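Local coordinates for concanavalin B (Canavalia ensiformis, PDB 6CAF), which may act as a carbohydrate-binding seed protein and is related to the chitinases of glycosyl hydrolase family 18, at residues I201-F213 against W233-L247. Sequence-based numbering, arbitrary orientation. Where two conformers were deposited one is given.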
loop_
_atom_site.group_PDB
_atom_site.type_symbol
_atom_site.label_atom_id
_atom_site.label_comp_id
_atom_site.label_asym_id
_atom_site.label_seq_id
_atom_site.Cartn_x
_atom_site.Cartn_y
_atom_site.Cartn_z
ATOM N N ILE A 201 -5.702 11.594 -6.405
ATOM C CA ILE A 201 -4.373 11.594 -6.992
ATOM C C ILE A 201 -4.059 12.947 -7.638
ATOM O O ILE A 201 -2.916 13.423 -7.555
ATOM C CB ILE A 201 -4.201 10.419 -7.954
ATOM C CG1 ILE A 201 -4.253 9.132 -7.148
ATOM C CG2 ILE A 201 -2.880 10.539 -8.690
ATOM C CD1 ILE A 201 -4.350 7.872 -7.996
ATOM N N GLN A 202 -5.064 13.583 -8.203
ATOM C CA GLN A 202 -4.866 14.873 -8.847
ATOM C C GLN A 202 -4.551 15.994 -7.860
ATOM O O GLN A 202 -4.094 17.051 -8.292
ATOM C CB GLN A 202 -6.064 15.218 -9.705
ATOM C CG GLN A 202 -6.144 14.359 -10.968
ATOM C CD GLN A 202 -4.947 14.570 -11.877
ATOM O OE1 GLN A 202 -4.692 15.685 -12.288
ATOM N NE2 GLN A 202 -4.202 13.505 -12.165
ATOM N N THR A 203 -4.738 15.776 -6.550
ATOM C CA THR A 203 -4.312 16.788 -5.554
ATOM C C THR A 203 -2.786 16.902 -5.449
ATOM O O THR A 203 -2.285 17.862 -4.863
ATOM C CB THR A 203 -4.813 16.475 -4.130
ATOM O OG1 THR A 203 -4.139 15.327 -3.619
ATOM C CG2 THR A 203 -6.318 16.342 -4.045
ATOM N N ARG A 204 -2.074 15.884 -5.915
ATOM C CA ARG A 204 -0.617 15.813 -5.787
ATOM C C ARG A 204 -0.133 15.629 -4.360
ATOM O O ARG A 204 1.073 15.753 -4.100
ATOM C CB ARG A 204 0.076 17.000 -6.471
ATOM C CG ARG A 204 -0.451 17.219 -7.866
ATOM C CD ARG A 204 0.292 18.306 -8.614
ATOM N NE ARG A 204 -0.306 18.471 -9.939
ATOM C CZ ARG A 204 0.100 19.310 -10.862
ATOM N NH1 ARG A 204 1.161 20.043 -10.663
ATOM N NH2 ARG A 204 -0.589 19.413 -11.982
ATOM N N HIS A 205 -1.032 15.260 -3.441
ATOM C CA HIS A 205 -0.618 15.097 -2.055
ATOM C C HIS A 205 -0.057 13.744 -1.722
ATOM O O HIS A 205 0.604 13.620 -0.701
ATOM C CB HIS A 205 -1.751 15.305 -1.044
ATOM C CG HIS A 205 -2.350 16.646 -1.023
ATOM N ND1 HIS A 205 -1.621 17.782 -1.189
ATOM C CD2 HIS A 205 -3.630 17.041 -0.823
ATOM C CE1 HIS A 205 -2.411 18.830 -1.104
ATOM N NE2 HIS A 205 -3.632 18.411 -0.819
ATOM N N PHE A 206 -0.293 12.727 -2.550
ATOM C CA PHE A 206 0.287 11.441 -2.246
ATOM C C PHE A 206 1.799 11.465 -2.448
ATOM O O PHE A 206 2.303 11.924 -3.466
ATOM C CB PHE A 206 -0.298 10.308 -3.082
ATOM C CG PHE A 206 -1.729 9.959 -2.770
ATOM C CD1 PHE A 206 -2.074 9.457 -1.531
ATOM C CD2 PHE A 206 -2.726 10.100 -3.723
ATOM C CE1 PHE A 206 -3.371 9.089 -1.252
ATOM C CE2 PHE A 206 -4.030 9.740 -3.431
ATOM C CZ PHE A 206 -4.347 9.224 -2.205
ATOM N N ASP A 207 2.500 10.905 -1.473
ATOM C CA ASP A 207 3.921 10.641 -1.606
ATOM C C ASP A 207 4.241 9.507 -2.570
ATOM O O ASP A 207 5.238 9.574 -3.306
ATOM C CB ASP A 207 4.540 10.343 -0.235
ATOM C CG ASP A 207 4.417 11.512 0.724
ATOM O OD1 ASP A 207 5.256 12.427 0.552
ATOM O OD2 ASP A 207 3.523 11.470 1.586
ATOM N N TYR A 208 3.422 8.458 -2.529
ATOM C CA TYR A 208 3.685 7.260 -3.297
ATOM C C TYR A 208 2.394 6.766 -3.925
ATOM O O TYR A 208 1.335 6.799 -3.275
ATOM C CB TYR A 208 4.184 6.130 -2.416
ATOM C CG TYR A 208 5.444 6.349 -1.657
ATOM C CD1 TYR A 208 6.534 6.955 -2.224
ATOM C CD2 TYR A 208 5.574 5.813 -0.379
ATOM C CE1 TYR A 208 7.732 7.101 -1.510
ATOM C CE2 TYR A 208 6.764 5.886 0.326
ATOM C CZ TYR A 208 7.838 6.574 -0.224
ATOM O OH TYR A 208 9.005 6.634 0.521
ATOM N N ILE A 209 2.513 6.249 -5.146
ATOM C CA ILE A 209 1.399 5.622 -5.829
ATOM C C ILE A 209 1.814 4.201 -6.195
ATOM O O ILE A 209 2.815 3.993 -6.886
ATOM C CB ILE A 209 1.027 6.385 -7.117
ATOM C CG1 ILE A 209 0.743 7.861 -6.832
ATOM C CG2 ILE A 209 -0.117 5.711 -7.831
ATOM C CD1 ILE A 209 -0.487 8.103 -6.028
ATOM N N PHE A 210 1.046 3.236 -5.699
ATOM C CA PHE A 210 1.262 1.819 -5.923
ATOM C C PHE A 210 0.202 1.331 -6.915
ATOM O O PHE A 210 -0.930 1.064 -6.535
ATOM C CB PHE A 210 1.133 1.076 -4.586
ATOM C CG PHE A 210 2.194 1.414 -3.589
ATOM C CD1 PHE A 210 2.066 2.491 -2.739
ATOM C CD2 PHE A 210 3.352 0.659 -3.514
ATOM C CE1 PHE A 210 3.049 2.789 -1.822
ATOM C CE2 PHE A 210 4.341 0.962 -2.596
ATOM C CZ PHE A 210 4.207 2.056 -1.769
ATOM N N VAL A 211 0.555 1.283 -8.189
ATOM C CA VAL A 211 -0.427 0.989 -9.209
ATOM C C VAL A 211 -0.645 -0.516 -9.278
ATOM O O VAL A 211 0.310 -1.280 -9.440
ATOM C CB VAL A 211 0.049 1.522 -10.554
ATOM C CG1 VAL A 211 -0.976 1.204 -11.637
ATOM C CG2 VAL A 211 0.284 3.024 -10.507
ATOM N N ARG A 212 -1.903 -0.931 -9.193
ATOM C CA ARG A 212 -2.229 -2.353 -9.164
ATOM C C ARG A 212 -2.329 -2.930 -10.565
ATOM O O ARG A 212 -3.374 -2.860 -11.219
ATOM C CB ARG A 212 -3.520 -2.579 -8.378
ATOM C CG ARG A 212 -3.395 -2.210 -6.924
ATOM C CD ARG A 212 -4.629 -2.531 -6.111
ATOM N NE ARG A 212 -5.610 -1.496 -6.227
ATOM C CZ ARG A 212 -6.734 -1.559 -6.924
ATOM N NH1 ARG A 212 -7.058 -2.635 -7.591
ATOM N NH2 ARG A 212 -7.524 -0.513 -6.943
ATOM N N PHE A 213 -1.211 -3.469 -11.016
ATOM C CA PHE A 213 -1.106 -4.016 -12.366
ATOM C C PHE A 213 -1.542 -5.489 -12.382
ATOM O O PHE A 213 -0.784 -6.377 -12.740
ATOM C CB PHE A 213 0.339 -3.888 -12.905
ATOM C CG PHE A 213 0.769 -2.467 -13.193
ATOM C CD1 PHE A 213 0.331 -1.806 -14.323
ATOM C CD2 PHE A 213 1.625 -1.813 -12.353
ATOM C CE1 PHE A 213 0.756 -0.523 -14.615
ATOM C CE2 PHE A 213 2.041 -0.541 -12.637
ATOM C CZ PHE A 213 1.580 0.116 -13.750
ATOM N N TRP A 233 2.079 1.974 -17.482
ATOM C CA TRP A 233 3.078 2.696 -16.713
ATOM C C TRP A 233 3.286 4.088 -17.301
ATOM O O TRP A 233 3.290 5.084 -16.574
ATOM C CB TRP A 233 4.385 1.910 -16.692
ATOM C CG TRP A 233 5.482 2.592 -15.984
ATOM C CD1 TRP A 233 6.333 3.489 -16.512
ATOM C CD2 TRP A 233 5.789 2.523 -14.592
ATOM N NE1 TRP A 233 7.198 3.953 -15.556
ATOM C CE2 TRP A 233 6.875 3.375 -14.366
ATOM C CE3 TRP A 233 5.276 1.793 -13.527
ATOM C CZ2 TRP A 233 7.454 3.533 -13.106
ATOM C CZ3 TRP A 233 5.836 1.950 -12.282
ATOM C CH2 TRP A 233 6.925 2.803 -12.093
ATOM N N LEU A 234 3.476 4.166 -18.611
ATOM C CA LEU A 234 3.600 5.449 -19.265
ATOM C C LEU A 234 2.442 6.379 -18.909
ATOM O O LEU A 234 2.647 7.547 -18.565
ATOM C CB LEU A 234 3.701 5.255 -20.782
ATOM C CG LEU A 234 3.826 6.520 -21.614
ATOM C CD1 LEU A 234 5.063 7.325 -21.234
ATOM C CD2 LEU A 234 3.820 6.218 -23.105
ATOM N N SER A 235 1.224 5.875 -19.026
ATOM C CA SER A 235 0.058 6.688 -18.692
ATOM C C SER A 235 0.140 7.231 -17.274
ATOM O O SER A 235 -0.180 8.404 -17.020
ATOM C CB SER A 235 -1.196 5.871 -18.891
ATOM O OG SER A 235 -1.342 5.432 -20.223
ATOM N N TRP A 236 0.544 6.388 -16.332
ATOM C CA TRP A 236 0.663 6.793 -14.934
ATOM C C TRP A 236 1.776 7.828 -14.745
ATOM O O TRP A 236 1.630 8.730 -13.903
ATOM C CB TRP A 236 0.844 5.567 -14.017
ATOM C CG TRP A 236 -0.472 4.923 -13.789
ATOM C CD1 TRP A 236 -0.989 3.855 -14.438
ATOM C CD2 TRP A 236 -1.493 5.386 -12.901
ATOM N NE1 TRP A 236 -2.255 3.603 -13.993
ATOM C CE2 TRP A 236 -2.594 4.536 -13.052
ATOM C CE3 TRP A 236 -1.573 6.431 -11.989
ATOM C CZ2 TRP A 236 -3.765 4.693 -12.331
ATOM C CZ3 TRP A 236 -2.740 6.600 -11.288
ATOM C CH2 TRP A 236 -3.817 5.743 -11.458
ATOM N N THR A 237 2.875 7.730 -15.497
ATOM C CA THR A 237 3.898 8.751 -15.352
ATOM C C THR A 237 3.363 10.117 -15.737
ATOM O O THR A 237 3.812 11.125 -15.222
ATOM C CB THR A 237 5.174 8.474 -16.153
ATOM O OG1 THR A 237 4.929 8.511 -17.559
ATOM C CG2 THR A 237 5.819 7.162 -15.733
ATOM N N LYS A 238 2.405 10.149 -16.658
ATOM C CA LYS A 238 1.814 11.446 -17.039
ATOM C C LYS A 238 0.735 11.913 -16.070
ATOM O O LYS A 238 0.531 13.122 -15.902
ATOM C CB LYS A 238 1.201 11.370 -18.409
ATOM C CG LYS A 238 2.159 10.915 -19.458
ATOM C CD LYS A 238 3.466 11.653 -19.381
ATOM C CE LYS A 238 4.297 11.292 -20.589
ATOM N NZ LYS A 238 5.631 11.950 -20.571
ATOM N N SER A 239 0.094 11.148 -15.518
ATOM C CA SER A 239 -1.104 11.306 -14.613
ATOM C C SER A 239 -0.544 11.754 -13.179
ATOM O O SER A 239 -1.241 12.465 -12.454
ATOM C CB SER A 239 -1.900 9.982 -14.513
ATOM O OG SER A 239 -3.005 9.901 -15.412
ATOM N N VAL A 240 0.514 11.250 -12.747
ATOM C CA VAL A 240 0.952 11.476 -11.388
ATOM C C VAL A 240 2.026 12.548 -11.349
ATOM O O VAL A 240 3.118 12.396 -11.929
ATOM C CB VAL A 240 1.508 10.186 -10.743
ATOM C CG1 VAL A 240 2.125 10.490 -9.373
ATOM C CG2 VAL A 240 0.424 9.132 -10.655
ATOM N N TYR A 241 1.688 13.641 -10.671
ATOM C CA TYR A 241 2.614 14.691 -10.349
ATOM C C TYR A 241 2.831 14.663 -8.846
ATOM O O TYR A 241 1.927 14.261 -8.107
ATOM C CB TYR A 241 2.019 16.055 -10.705
ATOM C CG TYR A 241 1.697 16.269 -12.163
ATOM C CD1 TYR A 241 0.489 15.822 -12.710
ATOM C CD2 TYR A 241 2.510 17.034 -12.979
ATOM C CE1 TYR A 241 0.172 16.032 -14.056
ATOM C CE2 TYR A 241 2.185 17.281 -14.322
ATOM C CZ TYR A 241 1.016 16.781 -14.845
ATOM O OH TYR A 241 0.715 16.993 -16.166
ATOM N N PRO A 242 3.980 15.129 -8.357
ATOM C CA PRO A 242 5.123 15.617 -9.141
ATOM C C PRO A 242 5.911 14.513 -9.800
ATOM O O PRO A 242 5.652 13.323 -9.548
ATOM C CB PRO A 242 5.969 16.323 -8.079
ATOM C CG PRO A 242 5.702 15.545 -6.842
ATOM C CD PRO A 242 4.263 15.141 -6.923
ATOM N N ARG A 243 6.892 14.887 -10.616
ATOM C CA ARG A 243 7.674 13.917 -11.376
ATOM C C ARG A 243 8.873 13.417 -10.549
ATOM O O ARG A 243 10.028 13.489 -10.957
ATOM C CB ARG A 243 8.117 14.506 -12.718
ATOM C CG ARG A 243 7.017 15.124 -13.590
ATOM C CD ARG A 243 5.722 14.332 -13.726
ATOM N NE ARG A 243 4.981 14.722 -14.930
ATOM C CZ ARG A 243 3.699 14.481 -15.156
ATOM N NH1 ARG A 243 2.974 13.882 -14.260
ATOM N NH2 ARG A 243 3.137 14.825 -16.306
ATOM N N ASP A 244 8.559 12.851 -9.405
ATOM C CA ASP A 244 9.533 12.333 -8.461
ATOM C C ASP A 244 9.569 10.796 -8.553
ATOM O O ASP A 244 8.798 10.170 -9.278
ATOM C CB ASP A 244 9.141 12.759 -7.026
ATOM C CG ASP A 244 9.302 14.234 -6.740
ATOM O OD1 ASP A 244 9.982 14.968 -7.483
ATOM O OD2 ASP A 244 8.744 14.667 -5.706
ATOM N N LYS A 245 10.434 10.186 -7.764
ATOM C CA LYS A 245 10.518 8.748 -7.698
ATOM C C LYS A 245 9.424 8.238 -6.796
ATOM O O LYS A 245 9.658 7.899 -5.641
ATOM C CB LYS A 245 11.890 8.359 -7.191
ATOM C CG LYS A 245 12.311 6.955 -7.464
ATOM C CD LYS A 245 13.827 6.707 -7.392
ATOM C CE LYS A 245 14.536 7.407 -8.541
ATOM N NZ LYS A 245 15.868 6.827 -8.853
ATOM N N ASN A 246 8.213 8.208 -7.337
ATOM C CA ASN A 246 7.029 8.021 -6.520
ATOM C C ASN A 246 6.078 6.950 -7.033
ATOM O O ASN A 246 5.005 6.817 -6.462
ATOM C CB ASN A 246 6.291 9.340 -6.307
ATOM C CG ASN A 246 5.896 10.042 -7.594
ATOM O OD1 ASN A 246 5.934 9.474 -8.680
ATOM N ND2 ASN A 246 5.490 11.322 -7.456
ATOM N N LEU A 247 6.495 6.196 -8.058
ATOM C CA LEU A 247 5.640 5.189 -8.668
ATOM C C LEU A 247 6.165 3.794 -8.393
ATOM O O LEU A 247 7.345 3.498 -8.593
ATOM C CB LEU A 247 5.517 5.379 -10.159
ATOM C CG LEU A 247 4.925 6.654 -10.662
ATOM C CD1 LEU A 247 4.837 6.604 -12.182
ATOM C CD2 LEU A 247 3.580 6.870 -10.046
HETATM O O HOH W 1 -1.187 13.900 -9.908
HETATM O O HOH W 2 1.433 12.286 -6.195
HETATM O O HOH W 3 4.895 12.445 -4.841
#
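Ile-209 and Leu-247 pair in parallel where strand 208-212 meets the start of strand 247-252, the two strands of a beta-alpha-beta unit of the TIM barrel characteristic of family 18 glycosyl hydrolases. Ile-209 N donates to Asn-246 O over 2.9 Å, nearly straight at 167°, and Ile-209 continues the pairing with Phe-248. Helix 227-239 is the connecting helix of the unit, and its last turns pack over the strand. Val-211 spreads both methyls over one face of the Trp-236 indole: CG1 lies 3.6 Å from NE1, a CH-pi contact with the five-membered ring, while CG2 sits nearer the ring fusion at CD2. Ile-201 meets the same indole at its edge, its CD1 3.9 Å from CZ3, and Pro-188 touches it as well. The indole N-H is bonded to Cys-190 O, which, with the packing on its face and edge, would hold the ring in this orientation. An alanine in place of Trp-236 would probably leave the Val-211 methyls and Ile-201 CD1 without their aromatic partner and Cys-190 O without this donor. Further along, Val-240 lies against Ile-209, CG1 to CG1 at 3.9 Å.

Waters also bridge the segments: one links Phe-206 O to Tyr-241 O, another Phe-206 O to Asn-246 ND2. The amide of Asn-246 is held at both ends, since ND2 also donates to the carbonyl O of Pro-242, a residue preceded by a cis peptide bond, and OD1 accepts from Arg-283. On the exposed side Arg-204, its chain extended from CG to NE, lays its guanidinium on one face of Tyr-241, planes 12° apart, in a cation-pi stack that puts Arg-204 CZ 4.0 Å from the centroid of the Tyr-241 ring and 26° off the ring normal.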